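Local coordinates for sugar ABC transporter, sugar-binding protein (Streptococcus pneumoniae, PDB 2HEU) that probably binds sugar outside the cell as the solute-binding component of an ABC transporter, captured here in its sugar-free form, at residues E94-K99 with E307-V312. Sequence-based numbering, arbitrary orientation.
Sequences EDLSNK and EANAFV
Glu94 and Lys99 meet the side-chain amide of Asn309, which reaches out from helix 305-315. Glu94 and Asn309 approach from opposite directions. Their flat groups are nearly perpendicular, with the carboxylate and amide planes 81° apart. Glu94 OE1 is the nearer carboxylate oxygen, 3.9 Å from Asn309 CG. Glu94 reaches this far because its chain is extended, with CG anti to the backbone N (chi1 -174°). Lys99 arrives differently, crossing the Asn309 side chain at about a right angle. It bends at chi2 (-64°) and then runs straight, which carries its end across the amide. Lys99 NZ lies 3.6 Å from Asn309 CG, and Lys99 CE lies 3.9 Å from the same carbon. The ammonium also forms a salt bridge to Glu94, with Lys99 NZ 2.8 Å from Glu94 OE2. It meets that oxygen from above the carboxylate plane. Asn309 thus faces both members of an ion pair, which probably polarise its amide. The contact joins a loop to a helix flanking the mixed sheet of a periplasmic-binding-protein fold. Strand 295-298 links the two: Ile298 pairs with the Glu94 backbone and touches the Asn309 side chain. Leu96 begins a type I turn that ends at Lys99, closed by Lys99 N to Leu96 O at 3.1 Å. An Asx turn overlaps it, with Ser97 N donating to Asp95 OD1 at 2.9 Å.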
ATOM      1  N   GLU A  94       2.050   6.444  22.557  1.00 13.42           N
ATOM      2  CA  GLU A  94       0.846   6.812  23.266  1.00 14.73           C
ATOM      3  C   GLU A  94      -0.360   6.059  22.698  1.00 14.97           C
ATOM      4  O   GLU A  94      -0.520   5.936  21.497  1.00 14.83           O
ATOM      5  CB  GLU A  94       0.629   8.302  23.146  1.00 14.66           C
ATOM      6  CG  GLU A  94      -0.550   8.795  23.987  1.00 17.65           C
ATOM      7  CD  GLU A  94      -0.760  10.260  23.983  1.00 16.45           C
ATOM      8  OE1 GLU A  94      -0.031  11.019  23.374  1.00 18.27           O
ATOM      9  OE2 GLU A  94      -1.741  10.699  24.684  1.00 18.04           O
ATOM     10  N   ASP A  95      -1.231   5.564  23.557  1.00 14.93           N
ATOM     11  CA  ASP A  95      -2.472   4.986  23.221  1.00 15.66           C
ATOM     12  C   ASP A  95      -3.405   6.108  22.786  1.00 16.16           C
ATOM     13  O   ASP A  95      -3.787   7.034  23.501  1.00 16.60           O
ATOM     14  CB  ASP A  95      -3.051   4.188  24.447  1.00 17.88           C
ATOM     15  CG  ASP A  95      -4.429   3.607  24.204  1.00 19.80           C
ATOM     16  OD1 ASP A  95      -4.940   3.650  23.071  1.00 19.17           O
ATOM     17  OD2 ASP A  95      -4.972   3.043  25.192  1.00 22.20           O
ATOM     18  N   LEU A  96      -3.765   6.050  21.507  1.00 15.47           N
ATOM     19  CA  LEU A  96      -4.651   7.016  20.859  1.00 14.36           C
ATOM     20  C   LEU A  96      -6.128   6.652  20.835  1.00 17.97           C
ATOM     21  O   LEU A  96      -6.953   7.384  20.254  1.00 17.54           O
ATOM     22  CB  LEU A  96      -4.193   7.356  19.457  1.00 14.79           C
ATOM     23  CG  LEU A  96      -2.670   7.673  19.315  1.00 13.06           C
ATOM     24  CD1 LEU A  96      -2.378   7.995  17.837  1.00 14.63           C
ATOM     25  CD2 LEU A  96      -2.221   8.849  20.149  1.00 14.50           C
ATOM     26  N   SER A  97      -6.487   5.487  21.384  1.00 16.75           N
ATOM     27  CA  SER A  97      -7.844   4.928  21.199  1.00 18.03           C
ATOM     28  C   SER A  97      -8.970   5.828  21.551  1.00 18.79           C
ATOM     29  O   SER A  97      -9.994   5.789  20.821  1.00 21.87           O
ATOM     30  CB  SER A  97      -7.988   3.652  22.078  1.00 20.72           C
ATOM     31  OG  SER A  97      -6.972   2.711  21.792  1.00 20.94           O
ATOM     32  N   ASN A  98      -8.779   6.691  22.559  1.00 18.74           N
ATOM     33  CA  ASN A  98      -9.834   7.514  23.120  1.00 19.66           C
ATOM     34  C   ASN A  98      -9.717   8.973  22.676  1.00 18.29           C
ATOM     35  O   ASN A  98     -10.494   9.770  23.158  1.00 22.08           O
ATOM     36  CB  ASN A  98      -9.822   7.342  24.644  1.00 19.89           C
ATOM     37  CG  ASN A  98      -9.846   5.903  25.039  1.00 26.08           C
ATOM     38  OD1 ASN A  98     -10.749   5.159  24.654  1.00 33.22           O
ATOM     39  ND2 ASN A  98      -8.805   5.460  25.693  1.00 32.72           N
ATOM     40  N   LYS A  99      -8.887   9.316  21.715  1.00 18.03           N
ATOM     41  CA  LYS A  99      -8.709  10.686  21.231  1.00 17.69           C
ATOM     42  C   LYS A  99      -9.891  11.021  20.429  1.00 17.10           C
ATOM     43  O   LYS A  99     -10.283  10.278  19.516  1.00 18.59           O
ATOM     44  CB  LYS A  99      -7.462  10.790  20.400  1.00 17.48           C
ATOM     45  CG  LYS A  99      -6.161  10.479  21.052  1.00 18.03           C
ATOM     46  CD  LYS A  99      -5.763  11.390  22.169  1.00 18.31           C
ATOM     47  CE  LYS A  99      -4.356  11.034  22.627  1.00 17.78           C
ATOM     48  NZ  LYS A  99      -4.051  11.923  23.804  1.00 18.45           N
ATOM     49  N   GLU A 307       1.394  19.409  22.768  1.00 12.30           N
ATOM     50  CA  GLU A 307       1.841  19.938  21.502  1.00 12.34           C
ATOM     51  C   GLU A 307       1.910  18.847  20.439  1.00 11.96           C
ATOM     52  O   GLU A 307       1.507  19.051  19.288  1.00 12.10           O
ATOM     53  CB  GLU A 307       3.166  20.645  21.637  1.00 12.65           C
ATOM     54  CG  GLU A 307       3.106  21.937  22.503  1.00 13.97           C
ATOM     55  CD  GLU A 307       3.041  21.759  23.996  1.00 21.13           C
ATOM     56  OE1 GLU A 307       3.282  20.648  24.504  1.00 14.75           O
ATOM     57  OE2 GLU A 307       2.924  22.760  24.621  1.00 26.89           O
ATOM     58  N   ALA A 308       2.385  17.683  20.819  1.00 12.10           N
ATOM     59  CA  ALA A 308       2.446  16.527  19.899  1.00 12.15           C
ATOM     60  C   ALA A 308       1.003  16.168  19.434  1.00 11.62           C
ATOM     61  O   ALA A 308       0.763  15.926  18.279  1.00 11.96           O
ATOM     62  CB  ALA A 308       3.179  15.367  20.555  1.00 13.97           C
ATOM     63  N   ASN A 309       0.104  16.031  20.390  1.00 12.07           N
ATOM     64  CA  ASN A 309      -1.254  15.721  20.073  1.00 12.24           C
ATOM     65  C   ASN A 309      -1.905  16.815  19.222  1.00 12.41           C
ATOM     66  O   ASN A 309      -2.677  16.533  18.325  1.00 13.14           O
ATOM     67  CB  ASN A 309      -2.108  15.434  21.325  1.00 12.34           C
ATOM     68  CG  ASN A 309      -1.909  14.016  21.801  1.00 13.44           C
ATOM     69  OD1 ASN A 309      -1.041  13.752  22.698  1.00 15.80           O
ATOM     70  ND2 ASN A 309      -2.612  13.086  21.273  1.00 12.64           N
ATOM     71  N   ALA A 310      -1.576  18.079  19.482  1.00 12.50           N
ATOM     72  CA  ALA A 310      -2.140  19.160  18.677  1.00 12.79           C
ATOM     73  C   ALA A 310      -1.635  19.025  17.253  1.00 12.26           C
ATOM     74  O   ALA A 310      -2.424  19.371  16.330  1.00 12.71           O
ATOM     75  CB  ALA A 310      -1.725  20.537  19.270  1.00 14.68           C
ATOM     76  N   PHE A 311      -0.407  18.656  17.057  1.00 11.81           N
ATOM     77  CA  PHE A 311       0.060  18.511  15.670  1.00 11.26           C
ATOM     78  C   PHE A 311      -0.672  17.396  14.913  1.00 10.84           C
ATOM     79  O   PHE A 311      -1.065  17.559  13.756  1.00 12.08           O
ATOM     80  CB  PHE A 311       1.612  18.310  15.682  1.00 12.19           C
ATOM     81  CG  PHE A 311       2.260  18.290  14.334  1.00 12.00           C
ATOM     82  CD1 PHE A 311       2.269  19.419  13.579  1.00 14.76           C
ATOM     83  CD2 PHE A 311       2.820  17.157  13.834  1.00 12.40           C
ATOM     84  CE1 PHE A 311       2.921  19.468  12.376  1.00 16.67           C
ATOM     85  CE2 PHE A 311       3.410  17.210  12.584  1.00 13.25           C
ATOM     86  CZ  PHE A 311       3.478  18.353  11.853  1.00 16.24           C
ATOM     87  N   VAL A 312      -0.837  16.262  15.605  1.00 10.92           N
ATOM     88  CA  VAL A 312      -1.585  15.146  15.012  1.00 11.54           C
ATOM     89  C   VAL A 312      -3.050  15.587  14.725  1.00 11.62           C
ATOM     90  O   VAL A 312      -3.584  15.352  13.630  1.00 12.52           O
ATOM     91  CB  VAL A 312      -1.533  13.945  15.883  1.00 11.78           C
ATOM     92  CG1 VAL A 312      -2.395  12.787  15.325  1.00 12.88           C
ATOM     93  CG2 VAL A 312      -0.064  13.445  16.047  1.00 11.84           C
TER